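Local coordinates for Alr4995 protein (Nostoc sp., PDB 6LRF) that acts as a bifunctional arginine dihydrolase and ornithine cyclodeaminase, probably turning arginine into ornithine and then converting the ornithine to proline, at residues M229-D234 and V247-L252; F7-P12 and E39-L44; L317-G322 and S329-K334; D305-T310 and E344-L349; E400-D405 and A419-L424. One frame throughout, in Å; residues are numbered along the deposited sequence.

Contact 1 of 5, residues M229-D234 and V247-L252; sequences MNKASD and VLETPL
Glu249 OE2 is gripped across the contact by one very direct bond, from Ala232 N at 2.8 Å and 175°, taken on the anti lone pair of the carboxylate. It ties the chain leaving strand 226-229 to strand 246-249, the two parallel strands of a beta-alpha-beta crossover whose helix is 234-242; such units belong to the propeller of guanidine-modifying enzymes, consistent with the family of this region. With CG anti to its carbonyl carbon and the chain extended beyond CG, the Glu249 side chain runs alongside the outgoing loop, so that OE2 also rests against Ala232 CB, 3.8 Å away. The strands themselves meet at the bridge between selenomethionine Met229 and Glu249. Met229 N donates to Leu248 O at 3.0 Å, nearly along the C=O axis, while the return bond from Thr250 N to Met229 O is bent and weak. Met229 O in addition receives a CA-H contact from Glu249. Where the strand pairing ends, the Asn230 side chain takes over: CG is anti to the backbone N (chi1 177°), and the amide nitrogen is held by Asn215 O. Ser233 begins the next helix as its N-cap, its OG bonded to Leu236 N. At the far end, Leu252 N donates to Asn230 OD1 over 3.1 Å, from above the carbonyl plane rather than along a lone pair.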
# COMPACT_ATOMS: atom_id res chain seq x y z
N MSE B 229 11.91 31.39 -38.59
CA MSE B 229 12.16 30.58 -37.41
C MSE B 229 13.07 29.40 -37.68
O MSE B 229 13.46 29.17 -38.82
CB MSE B 229 10.83 30.06 -36.85
CG MSE B 229 9.87 29.62 -37.95
SE MSE B 229 8.36 28.71 -37.15
CE MSE B 229 9.39 27.41 -36.11
N ASN B 230 13.38 28.66 -36.63
CA ASN B 230 14.26 27.51 -36.73
C ASN B 230 13.66 26.36 -37.54
O ASN B 230 14.12 26.06 -38.64
CB ASN B 230 14.64 27.02 -35.34
CG ASN B 230 15.52 25.78 -35.38
OD1 ASN B 230 16.42 25.67 -36.21
ND2 ASN B 230 15.24 24.83 -34.49
N LYS B 231 12.63 25.72 -36.99
CA LYS B 231 12.03 24.52 -37.58
C LYS B 231 10.58 24.38 -37.17
O LYS B 231 10.27 24.39 -35.97
CB LYS B 231 12.82 23.26 -37.17
CG LYS B 231 13.34 22.42 -38.33
CD LYS B 231 14.66 21.72 -37.97
CE LYS B 231 15.86 22.67 -38.17
NZ LYS B 231 17.20 22.07 -37.92
N ALA B 232 9.69 24.26 -38.15
CA ALA B 232 8.25 24.13 -37.88
C ALA B 232 7.69 22.77 -38.31
O ALA B 232 8.12 22.21 -39.31
CB ALA B 232 7.48 25.26 -38.57
N SER B 233 6.73 22.26 -37.55
CA SER B 233 6.01 21.04 -37.92
C SER B 233 5.07 21.29 -39.10
O SER B 233 4.74 22.44 -39.41
CB SER B 233 5.20 20.52 -36.73
OG SER B 233 4.05 21.33 -36.52
N ASP B 234 4.61 20.21 -39.74
CA ASP B 234 3.63 20.32 -40.82
C ASP B 234 2.32 20.93 -40.33
O ASP B 234 1.74 21.80 -40.98
CB ASP B 234 3.35 18.95 -41.45
CG ASP B 234 4.47 18.47 -42.34
OD1 ASP B 234 5.27 19.32 -42.79
OD2 ASP B 234 4.55 17.25 -42.60
N VAL B 247 5.69 31.08 -43.97
CA VAL B 247 6.69 30.54 -43.06
C VAL B 247 8.04 30.28 -43.71
O VAL B 247 8.17 29.42 -44.58
CB VAL B 247 6.21 29.22 -42.43
CG1 VAL B 247 7.32 28.60 -41.60
CG2 VAL B 247 4.94 29.45 -41.60
N LEU B 248 9.05 31.04 -43.28
CA LEU B 248 10.43 30.82 -43.69
C LEU B 248 11.20 30.11 -42.58
O LEU B 248 11.23 30.57 -41.44
CB LEU B 248 11.12 32.16 -44.01
CG LEU B 248 11.01 32.81 -45.39
CD1 LEU B 248 9.61 32.72 -45.96
CD2 LEU B 248 11.44 34.26 -45.32
N GLU B 249 11.82 28.98 -42.91
CA GLU B 249 12.67 28.30 -41.95
C GLU B 249 14.13 28.59 -42.26
O GLU B 249 14.46 29.08 -43.34
CB GLU B 249 12.40 26.79 -41.95
CG GLU B 249 10.98 26.42 -41.55
CD GLU B 249 10.66 24.95 -41.80
OE1 GLU B 249 10.63 24.54 -42.98
OE2 GLU B 249 10.42 24.21 -40.81
N THR B 250 15.00 28.31 -41.30
CA THR B 250 16.45 28.40 -41.47
C THR B 250 17.09 27.76 -40.24
O THR B 250 16.77 28.12 -39.11
CB THR B 250 16.97 29.87 -41.66
OG1 THR B 250 18.41 29.89 -41.65
CG2 THR B 250 16.44 30.81 -40.57
N PRO B 251 17.98 26.78 -40.47
CA PRO B 251 18.58 26.06 -39.33
C PRO B 251 19.37 27.01 -38.43
O PRO B 251 20.14 27.82 -38.94
CB PRO B 251 19.50 25.04 -40.01
CG PRO B 251 19.81 25.62 -41.33
CD PRO B 251 18.57 26.37 -41.75
N LEU B 252 19.14 26.89 -37.12
CA LEU B 252 19.82 27.71 -36.11
C LEU B 252 20.20 26.83 -34.93
O LEU B 252 20.26 27.30 -33.79
CB LEU B 252 18.93 28.86 -35.64
CG LEU B 252 18.62 29.98 -36.63
CD1 LEU B 252 17.36 30.72 -36.22
CD2 LEU B 252 19.79 30.94 -36.76

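Contact 2 of 5, residues F7-P12 and E39-L44; sequences FLMCPP and EQWQGL
The indole of Trp41 lies between two prolines on one side and the end of selenomethionine Met9 on the other. CG of Trp41 is anti to the backbone N (chi1 -172°), which carries the ring off helix 34-49 toward the chain leaving strand 6-9. Pro12 crosses it obliquely, setting CD 3.6 Å from the centroid of the five-membered ring. Pro11 CA occupies the corresponding place on the same face, 3.8 Å from the centroid of the six-membered ring, so the two CH-pi contacts share the bicycle between them. Met9 comes tip to tip from the opposite side: its chain bends at chi3 (64°) and brings the methyl CE to 3.3 Å from Trp41 NE1, while SE makes an oblique Met-aromatic contact at 5.2 Å from the six-membered ring centroid. The same methyl touches Leu44 CD2 at 3.7 Å, one helical turn along. This is strand-to-helix packing inside a beta-alpha-beta unit, in which helix 34-49 connects strand 6-9 to the parallel strand 53-56, and Leu56 of that second strand also lies against Trp41. An alanine in place of Trp41 would remove the surface on which both prolines and the Met9 methyl rest, and would probably loosen the Cys10-Pro12 stretch against the helix. Within the ring plane, at the indole edge, a water accepts from NE1 at 3.2 Å and from Cys10 N at 3.0 Å, bridging helix and strand. Tyr45 stacks with Trp41 from within the helix.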
# COMPACT_ATOMS: atom_id res chain seq x y z
N PHE B 7 16.08 46.06 -37.70
CA PHE B 7 16.42 45.08 -36.66
C PHE B 7 17.88 45.23 -36.28
O PHE B 7 18.72 45.51 -37.14
CB PHE B 7 16.17 43.65 -37.12
CG PHE B 7 14.72 43.31 -37.29
CD1 PHE B 7 14.01 42.74 -36.24
CD2 PHE B 7 14.08 43.58 -38.49
CE1 PHE B 7 12.66 42.43 -36.39
CE2 PHE B 7 12.73 43.26 -38.65
CZ PHE B 7 12.01 42.69 -37.59
N LEU B 8 18.17 45.02 -35.01
CA LEU B 8 19.54 45.01 -34.53
C LEU B 8 20.03 43.58 -34.37
O LEU B 8 19.33 42.77 -33.76
CB LEU B 8 19.63 45.73 -33.20
CG LEU B 8 21.00 45.75 -32.55
CD1 LEU B 8 21.94 46.54 -33.44
CD2 LEU B 8 20.85 46.37 -31.20
N MSE B 9 21.20 43.26 -34.91
CA MSE B 9 21.81 41.95 -34.71
C MSE B 9 23.27 42.07 -34.30
O MSE B 9 23.79 43.17 -34.16
CB MSE B 9 21.70 41.09 -35.97
CG MSE B 9 20.27 40.80 -36.37
SE MSE B 9 20.08 39.57 -37.90
CE MSE B 9 20.86 37.94 -37.11
N CYS B 10 23.92 40.95 -34.09
CA CYS B 10 25.32 40.97 -33.73
C CYS B 10 25.95 39.67 -34.20
O CYS B 10 25.54 38.58 -33.78
CB CYS B 10 25.50 41.15 -32.22
SG CYS B 10 27.21 41.19 -31.67
N PRO B 11 26.95 39.79 -35.09
CA PRO B 11 27.60 38.64 -35.71
C PRO B 11 28.33 37.75 -34.70
O PRO B 11 28.82 38.24 -33.67
CB PRO B 11 28.58 39.28 -36.71
CG PRO B 11 28.83 40.64 -36.16
CD PRO B 11 27.53 41.07 -35.56
N PRO B 12 28.40 36.44 -34.98
CA PRO B 12 28.95 35.44 -34.07
C PRO B 12 30.47 35.37 -34.02
O PRO B 12 31.00 34.27 -33.84
CB PRO B 12 28.39 34.13 -34.62
CG PRO B 12 28.19 34.39 -36.06
CD PRO B 12 27.77 35.82 -36.17
N GLU B 39 27.70 30.27 -40.31
CA GLU B 39 26.93 29.88 -41.48
C GLU B 39 25.43 30.01 -41.24
O GLU B 39 24.70 30.50 -42.10
CB GLU B 39 27.28 28.45 -41.88
CG GLU B 39 26.51 27.92 -43.08
CD GLU B 39 27.23 26.77 -43.75
OE1 GLU B 39 27.84 25.94 -43.04
OE2 GLU B 39 27.19 26.70 -45.00
N GLN B 40 24.97 29.57 -40.07
CA GLN B 40 23.54 29.63 -39.74
C GLN B 40 23.10 31.07 -39.47
O GLN B 40 22.03 31.49 -39.91
CB GLN B 40 23.23 28.76 -38.52
CG GLN B 40 23.33 27.26 -38.76
CD GLN B 40 23.14 26.46 -37.47
OE1 GLN B 40 23.20 27.02 -36.38
NE2 GLN B 40 22.90 25.16 -37.60
N TRP B 41 23.95 31.82 -38.75
CA TRP B 41 23.70 33.23 -38.49
C TRP B 41 23.53 34.00 -39.79
O TRP B 41 22.57 34.76 -39.95
CB TRP B 41 24.84 33.84 -37.67
CG TRP B 41 24.54 35.24 -37.19
CD1 TRP B 41 23.95 35.60 -36.02
CD2 TRP B 41 24.80 36.46 -37.90
NE1 TRP B 41 23.83 36.97 -35.94
CE2 TRP B 41 24.35 37.52 -37.08
CE3 TRP B 41 25.37 36.77 -39.14
CZ2 TRP B 41 24.46 38.86 -37.46
CZ3 TRP B 41 25.48 38.11 -39.52
CH2 TRP B 41 25.02 39.14 -38.68
N GLN B 42 24.46 33.79 -40.72
CA GLN B 42 24.42 34.47 -42.02
C GLN B 42 23.11 34.16 -42.74
O GLN B 42 22.52 35.04 -43.36
CB GLN B 42 25.61 34.05 -42.89
CG GLN B 42 26.93 34.68 -42.45
CD GLN B 42 27.02 36.16 -42.80
OE1 GLN B 42 26.35 36.63 -43.73
NE2 GLN B 42 27.85 36.90 -42.07
N GLY B 43 22.65 32.92 -42.63
CA GLY B 43 21.38 32.54 -43.23
C GLY B 43 20.23 33.40 -42.73
O GLY B 43 19.42 33.89 -43.52
N LEU B 44 20.17 33.59 -41.41
CA LEU B 44 19.17 34.46 -40.79
C LEU B 44 19.35 35.91 -41.25
O LEU B 44 18.40 36.58 -41.70
CB LEU B 44 19.26 34.37 -39.27
CG LEU B 44 18.32 35.30 -38.50
CD1 LEU B 44 16.88 35.05 -38.93
CD2 LEU B 44 18.51 35.09 -37.01
O HOH W 1 22.24 38.50 -33.67

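Contact 3 of 5, residues L317-G322 and S329-K334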
# COMPACT_ATOMS: atom_id res chain seq x y z
N LEU B 317 12.82 44.03 3.85
CA LEU B 317 13.33 45.39 4.02
C LEU B 317 14.21 45.53 5.25
O LEU B 317 15.11 46.38 5.29
CB LEU B 317 12.16 46.36 4.10
CG LEU B 317 11.34 46.28 2.81
CD1 LEU B 317 10.20 47.27 2.84
CD2 LEU B 317 12.26 46.50 1.60
N ASN B 318 13.96 44.71 6.27
CA ASN B 318 14.75 44.76 7.48
C ASN B 318 14.48 43.58 8.40
O ASN B 318 13.45 42.92 8.30
CB ASN B 318 14.49 46.07 8.24
CG ASN B 318 13.02 46.27 8.54
OD1 ASN B 318 12.47 45.66 9.46
ND2 ASN B 318 12.37 47.14 7.76
N PHE B 319 15.41 43.34 9.31
CA PHE B 319 15.30 42.24 10.25
C PHE B 319 15.85 42.71 11.59
O PHE B 319 17.02 43.12 11.67
CB PHE B 319 16.06 41.02 9.75
CG PHE B 319 15.78 39.77 10.51
CD1 PHE B 319 14.83 38.87 10.06
CD2 PHE B 319 16.48 39.48 11.68
CE1 PHE B 319 14.56 37.71 10.76
CE2 PHE B 319 16.21 38.31 12.39
CZ PHE B 319 15.25 37.43 11.93
N ASN B 320 15.02 42.68 12.62
CA ASN B 320 15.47 42.95 13.98
C ASN B 320 15.60 41.65 14.76
O ASN B 320 14.60 40.98 15.04
CB ASN B 320 14.52 43.93 14.68
CG ASN B 320 14.56 45.32 14.06
OD1 ASN B 320 15.08 45.52 12.96
ND2 ASN B 320 14.01 46.30 14.78
N LEU B 321 16.83 41.28 15.08
CA LEU B 321 17.14 40.02 15.75
C LEU B 321 16.94 40.08 17.26
O LEU B 321 17.52 40.93 17.93
CB LEU B 321 18.60 39.62 15.49
CG LEU B 321 19.02 38.31 16.16
CD1 LEU B 321 18.27 37.12 15.55
CD2 LEU B 321 20.54 38.12 16.10
N GLY B 322 16.14 39.16 17.79
CA GLY B 322 16.05 39.01 19.24
C GLY B 322 17.41 38.75 19.90
O GLY B 322 18.26 38.06 19.35
N SER B 329 11.83 38.14 17.34
CA SER B 329 12.46 38.86 16.25
C SER B 329 11.35 39.47 15.41
O SER B 329 10.18 39.08 15.55
CB SER B 329 13.34 37.93 15.41
OG SER B 329 14.53 37.61 16.10
N ALA B 330 11.69 40.45 14.58
CA ALA B 330 10.69 41.09 13.72
C ALA B 330 11.27 41.34 12.35
O ALA B 330 12.44 41.71 12.22
CB ALA B 330 10.21 42.40 14.34
N ALA B 331 10.46 41.14 11.32
CA ALA B 331 10.91 41.45 9.96
C ALA B 331 9.84 42.25 9.21
O ALA B 331 8.64 42.09 9.42
CB ALA B 331 11.25 40.17 9.22
N GLU B 332 10.29 43.15 8.34
CA GLU B 332 9.37 43.87 7.47
C GLU B 332 9.67 43.45 6.05
O GLU B 332 10.83 43.42 5.63
CB GLU B 332 9.47 45.38 7.66
CG GLU B 332 8.61 45.85 8.84
CD GLU B 332 8.93 47.26 9.33
OE1 GLU B 332 9.58 48.03 8.59
OE2 GLU B 332 8.52 47.59 10.47
N VAL B 333 8.62 43.08 5.33
CA VAL B 333 8.77 42.47 4.02
C VAL B 333 7.88 43.19 3.02
O VAL B 333 6.69 43.39 3.27
CB VAL B 333 8.41 40.96 4.06
CG1 VAL B 333 8.51 40.33 2.69
CG2 VAL B 333 9.32 40.20 5.05
N LYS B 334 8.44 43.62 1.89
CA LYS B 334 7.62 44.19 0.84
C LYS B 334 7.16 43.05 -0.06
O LYS B 334 7.98 42.32 -0.60
CB LYS B 334 8.39 45.25 0.04
CG LYS B 334 7.52 46.07 -0.92
CD LYS B 334 8.34 47.15 -1.63
CE LYS B 334 9.38 46.55 -2.58
NZ LYS B 334 8.75 45.93 -3.77
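The Phe319 ring has Ala330 O over one face, 4.2 Å above its plane and offset toward the rim, and Leu321 CD1 at its edge. Ala331 CB meets Phe319 CD1 obliquely at 3.9 Å, and Leu294 and Leu295 of helix 294-297 also touch the ring. Phe319 of the second subunit meets it with the planes at about 50°, so this face of the sheet reaches a subunit interface. The other face carries Asn318 and Glu332, whose amide and carboxylate planes stand 78° apart. Asn318 holds CG in the crowded position between its backbone N and carbonyl carbon, and from there ND2 donates to Glu332 OE1 at 3.0 Å, coming from above the carboxylate plane. Glu332 OE2 forms a salt bridge with Arg289 on strand 280-292, so both carboxylate oxygens are engaged. Toward the turn, Ser329 OG accepts from Gly322 N at 2.8 Å, extending the ladder past the last backbone pair, Asn320 with Ala330. At the opposite end Glu332 O takes Leu317 N at 2.7 Å and, weakly, Asn318 N: a classic beta bulge in an antiparallel hairpin, whose strand 313-320 is outermost in its sheet within the chain.

Contact 4 of 5, residues D305-T310 and E344-L349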
# COMPACT_ATOMS: atom_id res chain seq x y z
N ASP B 305 8.03 31.43 0.98
CA ASP B 305 7.64 30.35 0.06
C ASP B 305 6.25 30.51 -0.52
O ASP B 305 6.03 30.29 -1.71
CB ASP B 305 7.72 28.99 0.77
CG ASP B 305 9.11 28.39 0.70
OD1 ASP B 305 10.09 29.16 0.82
OD2 ASP B 305 9.22 27.16 0.52
N MSE B 306 5.30 30.86 0.32
CA MSE B 306 3.93 31.10 -0.13
C MSE B 306 3.84 32.25 -1.11
O MSE B 306 3.14 32.15 -2.10
CB MSE B 306 3.01 31.39 1.05
CG MSE B 306 2.58 30.15 1.79
SE MSE B 306 1.77 30.63 3.51
CE MSE B 306 1.07 28.85 3.96
N ILE B 307 4.50 33.35 -0.78
CA ILE B 307 4.53 34.51 -1.65
C ILE B 307 4.96 34.10 -3.07
O ILE B 307 4.20 34.27 -4.03
CB ILE B 307 5.47 35.60 -1.08
CG1 ILE B 307 4.91 36.14 0.25
CG2 ILE B 307 5.67 36.72 -2.09
CD1 ILE B 307 5.80 37.16 0.95
N VAL B 308 6.13 33.49 -3.19
CA VAL B 308 6.65 33.11 -4.52
C VAL B 308 5.84 32.01 -5.21
O VAL B 308 5.62 32.05 -6.43
CB VAL B 308 8.14 32.67 -4.42
CG1 VAL B 308 8.65 32.20 -5.77
CG2 VAL B 308 8.98 33.81 -3.90
N ASP B 309 5.39 31.02 -4.44
CA ASP B 309 4.65 29.90 -5.03
C ASP B 309 3.31 30.32 -5.60
O ASP B 309 2.86 29.75 -6.60
CB ASP B 309 4.44 28.79 -4.00
CG ASP B 309 5.70 27.94 -3.79
OD1 ASP B 309 6.76 28.30 -4.33
OD2 ASP B 309 5.63 26.92 -3.07
N THR B 310 2.69 31.31 -4.97
CA THR B 310 1.38 31.83 -5.38
C THR B 310 1.47 32.79 -6.58
O THR B 310 0.48 33.08 -7.26
CB THR B 310 0.68 32.54 -4.19
OG1 THR B 310 0.64 31.65 -3.07
CG2 THR B 310 -0.74 32.97 -4.54
N GLU B 344 -4.55 39.22 -3.19
CA GLU B 344 -5.53 38.75 -2.22
C GLU B 344 -5.25 37.31 -1.79
O GLU B 344 -5.40 36.94 -0.62
CB GLU B 344 -6.94 38.83 -2.79
CG GLU B 344 -7.42 40.24 -3.04
CD GLU B 344 -8.84 40.26 -3.56
OE1 GLU B 344 -9.08 39.76 -4.68
OE2 GLU B 344 -9.71 40.75 -2.81
N GLU B 345 -4.85 36.50 -2.75
CA GLU B 345 -4.53 35.12 -2.46
C GLU B 345 -3.33 35.04 -1.49
O GLU B 345 -3.34 34.28 -0.51
CB GLU B 345 -4.25 34.37 -3.75
CG GLU B 345 -4.16 32.87 -3.58
CD GLU B 345 -5.47 32.14 -3.89
OE1 GLU B 345 -6.18 32.54 -4.86
OE2 GLU B 345 -5.77 31.16 -3.17
N ILE B 346 -2.31 35.85 -1.76
CA ILE B 346 -1.12 35.91 -0.92
C ILE B 346 -1.43 36.41 0.48
O ILE B 346 -1.03 35.79 1.47
CB ILE B 346 -0.03 36.82 -1.55
CG1 ILE B 346 0.53 36.19 -2.84
CG2 ILE B 346 1.09 37.12 -0.56
CD1 ILE B 346 1.27 37.18 -3.73
N ILE B 347 -2.13 37.53 0.57
CA ILE B 347 -2.45 38.11 1.87
C ILE B 347 -3.33 37.16 2.70
O ILE B 347 -3.15 37.07 3.92
CB ILE B 347 -3.14 39.48 1.68
CG1 ILE B 347 -2.19 40.43 0.96
CG2 ILE B 347 -3.56 40.06 3.03
CD1 ILE B 347 -0.87 40.62 1.66
N SER B 348 -4.23 36.43 2.05
CA SER B 348 -5.03 35.43 2.75
C SER B 348 -4.15 34.36 3.40
O SER B 348 -4.39 33.96 4.53
CB SER B 348 -6.03 34.75 1.80
OG SER B 348 -7.02 35.68 1.39
N LEU B 349 -3.12 33.92 2.69
CA LEU B 349 -2.21 32.94 3.26
C LEU B 349 -1.39 33.56 4.41
O LEU B 349 -1.23 32.95 5.47
CB LEU B 349 -1.31 32.36 2.16
CG LEU B 349 -2.05 31.58 1.06
CD1 LEU B 349 -1.19 31.37 -0.19
CD2 LEU B 349 -2.56 30.23 1.58
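Helices 299-310 and 340-352 run antiparallel on one side of the beta hairpin 313-320/329-337; the axes of segments 305-310 and 344-349 approach to 9.5 Å at 157°. The packing is tightest round Thr310, which is set between Glu345, Ile346 and Leu349. Its CG2, anti to the backbone N, points across to Glu345 CG at 3.6 Å and slides past Ile346 CG1. Glu345 is itself buried, turned by its bent chi2 and packed against Arg555 and His556 of helix 554-567. An alanine at Thr310 would lack both OG1 and CG2, and would probably loosen the packing on Glu345, Ile346 and Leu349 and leave Met306 O with one donor fewer from this residue. At the buried edge against the sheet, Ile307 and Ile346 cross at about a right angle, CG1 of the first meeting CG2 of the second at 4.0 Å, and both side chains also rest on Val335 of strand 329-337. Their CA atoms, 5.9 Å apart, are the closest CA pair. The looser, more open side is that of selenomethionine Met306, which is partly exposed; it stretches out beyond CG and crosses Leu349 obliquely, touching with SE alone, 3.8 Å from Leu349 CB. The hydroxyl of Thr310 lies beside its own backbone N (chi1 -53°) and turns back to its own helix. Met306 O is thus gripped twice by one residue, by Thr310 N at 3.0 Å and by Thr310 OG1 at 2.7 Å, while Leu349 CD1 approaches the same OG1 tip to tip at 3.4 Å.

Contact 5 of 5, residues E400-D405 and A419-L424; sequences ENQRMD and AQCKIL
Cys421 holds SG anti to its backbone N (chi1 -162°), which puts the sulfur beneath the loop that follows strand 395-400. Asn401 takes positive backbone angles, phi 60°, and turns that loop over the cysteine. SG then accepts from Arg403 N at 3.4 Å, a nearly straight bond, while CB packs 3.3 Å from Asn401 O. Arg403 has CG in the crowded position and a chain bent at chi3 (-78°), so that its guanidinium folds back side-on to Met404 O, gripping it with NE at 2.9 Å and NH2 at 3.2 Å. This fixes the rotation of the flat group, and Ile423 CG2 lies over one of its faces, 3.6 Å from NH1. Two waters join Asn401 to Cys421 O, one through the backbone oxygen and one through OD1. Met645 of the third subunit also packs on Arg403. The regular pairing is brief: Glu400 N donates to Ala419 O, and Cys421 N to Glu400 O at 2.9 Å. Strand 416-422 thus lies between strand 395-400, parallel to it, and its antiparallel hairpin partner 407-413, the topology of a psi-loop motif.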
# COMPACT_ATOMS: atom_id res chain seq x y z
N GLU B 400 -17.13 35.04 15.81
CA GLU B 400 -17.76 33.91 16.50
C GLU B 400 -18.12 32.76 15.56
O GLU B 400 -18.28 32.97 14.34
CB GLU B 400 -19.01 34.38 17.24
CG GLU B 400 -18.72 35.28 18.43
CD GLU B 400 -19.99 35.75 19.13
OE1 GLU B 400 -21.08 35.23 18.79
OE2 GLU B 400 -19.88 36.63 20.00
N ASN B 401 -18.25 31.56 16.13
CA ASN B 401 -18.62 30.35 15.40
C ASN B 401 -17.62 30.01 14.30
O ASN B 401 -18.02 29.55 13.22
CB ASN B 401 -20.02 30.46 14.82
CG ASN B 401 -21.07 30.75 15.88
OD1 ASN B 401 -21.94 31.60 15.68
ND2 ASN B 401 -20.97 30.06 17.01
N GLN B 402 -16.34 30.23 14.58
CA GLN B 402 -15.30 30.08 13.58
C GLN B 402 -15.30 28.69 12.96
O GLN B 402 -15.33 27.70 13.66
CB GLN B 402 -13.93 30.37 14.20
CG GLN B 402 -12.79 30.45 13.19
CD GLN B 402 -12.81 31.73 12.38
OE1 GLN B 402 -13.13 32.80 12.90
NE2 GLN B 402 -12.46 31.64 11.10
N ARG B 403 -15.28 28.63 11.64
CA ARG B 403 -14.93 27.39 10.94
C ARG B 403 -14.37 27.72 9.58
O ARG B 403 -14.53 28.84 9.08
CB ARG B 403 -16.12 26.45 10.79
CG ARG B 403 -17.30 27.04 10.10
CD ARG B 403 -18.16 25.90 9.50
NE ARG B 403 -17.53 25.41 8.29
CZ ARG B 403 -17.96 24.38 7.57
NH1 ARG B 403 -19.03 23.70 7.93
NH2 ARG B 403 -17.30 24.05 6.47
N MSE B 404 -13.71 26.76 8.96
CA MSE B 404 -13.14 27.02 7.65
C MSE B 404 -14.24 27.07 6.60
O MSE B 404 -15.34 26.53 6.79
CB MSE B 404 -12.11 25.95 7.28
CG MSE B 404 -12.73 24.59 7.03
SE MSE B 404 -11.42 23.38 6.18
CE MSE B 404 -9.75 24.20 6.81
N ASP B 405 -13.91 27.75 5.50
CA ASP B 405 -14.72 27.78 4.29
C ASP B 405 -16.06 28.46 4.50
O ASP B 405 -17.05 28.12 3.85
CB ASP B 405 -14.93 26.36 3.75
CG ASP B 405 -13.64 25.75 3.22
OD1 ASP B 405 -12.69 26.51 2.91
OD2 ASP B 405 -13.57 24.51 3.12
N ALA B 419 -19.63 39.77 14.82
CA ALA B 419 -18.97 39.18 13.65
C ALA B 419 -19.13 37.66 13.73
O ALA B 419 -18.74 37.04 14.71
CB ALA B 419 -17.50 39.56 13.59
N GLN B 420 -19.73 37.09 12.70
CA GLN B 420 -20.14 35.69 12.68
C GLN B 420 -19.67 34.97 11.43
O GLN B 420 -20.01 35.34 10.32
CB GLN B 420 -21.66 35.57 12.71
CG GLN B 420 -22.30 35.21 14.01
CD GLN B 420 -23.81 35.25 13.89
OE1 GLN B 420 -24.37 36.16 13.28
NE2 GLN B 420 -24.48 34.25 14.45
N CYS B 421 -18.94 33.88 11.64
CA CYS B 421 -18.63 32.96 10.58
C CYS B 421 -19.89 32.16 10.18
O CYS B 421 -20.52 31.50 11.00
CB CYS B 421 -17.52 32.05 11.08
SG CYS B 421 -16.65 31.20 9.87
N LYS B 422 -20.26 32.23 8.91
CA LYS B 422 -21.45 31.53 8.42
C LYS B 422 -21.10 30.79 7.16
O LYS B 422 -20.37 31.31 6.32
CB LYS B 422 -22.60 32.50 8.13
CG LYS B 422 -23.26 33.15 9.34
CD LYS B 422 -24.35 34.08 8.85
CE LYS B 422 -25.56 34.13 9.76
NZ LYS B 422 -26.79 34.52 8.98
N ILE B 423 -21.61 29.57 7.01
CA ILE B 423 -21.47 28.87 5.74
C ILE B 423 -22.36 29.54 4.69
O ILE B 423 -23.35 30.18 5.04
CB ILE B 423 -21.82 27.37 5.86
CG1 ILE B 423 -23.27 27.22 6.33
CG2 ILE B 423 -20.83 26.67 6.81
CD1 ILE B 423 -23.76 25.78 6.37
N LEU B 424 -22.01 29.39 3.42
CA LEU B 424 -22.63 30.17 2.35
C LEU B 424 -24.14 30.04 2.31
O LEU B 424 -24.84 31.05 2.20
CB LEU B 424 -22.06 29.76 1.00
CG LEU B 424 -20.56 29.99 0.76
CD1 LEU B 424 -20.16 29.51 -0.64
CD2 LEU B 424 -20.21 31.44 0.93
O HOH W 2 -20.16 28.67 11.51
O HOH W 3 -22.64 31.71 12.61
O HOH W 4 -19.38 27.76 3.26

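Overall arrangement
Along the chain contact 2 closes before contact 1 opens, and both lie in the N-terminal part, whose family relationship to guanidine-modifying enzymes is consistent with the dihydrolase activity; their centres are 15 Å apart and they touch where Gln40 packs against Pro251 and Leu252. Contact 3 is nested inside the loop closed by contact 4: helix 299-310, strands 313-320 and 329-337 and helix 340-352 follow one another, with the two contact centres 19 Å apart. Contact 5 comes last, on a separate seven-stranded sheet, about 22 Å from contact 4 and 64 Å from contact 2, centre to centre. The five therefore sample successive modules of a bifunctional chain, contacts 3 to 5 within reach of other subunits.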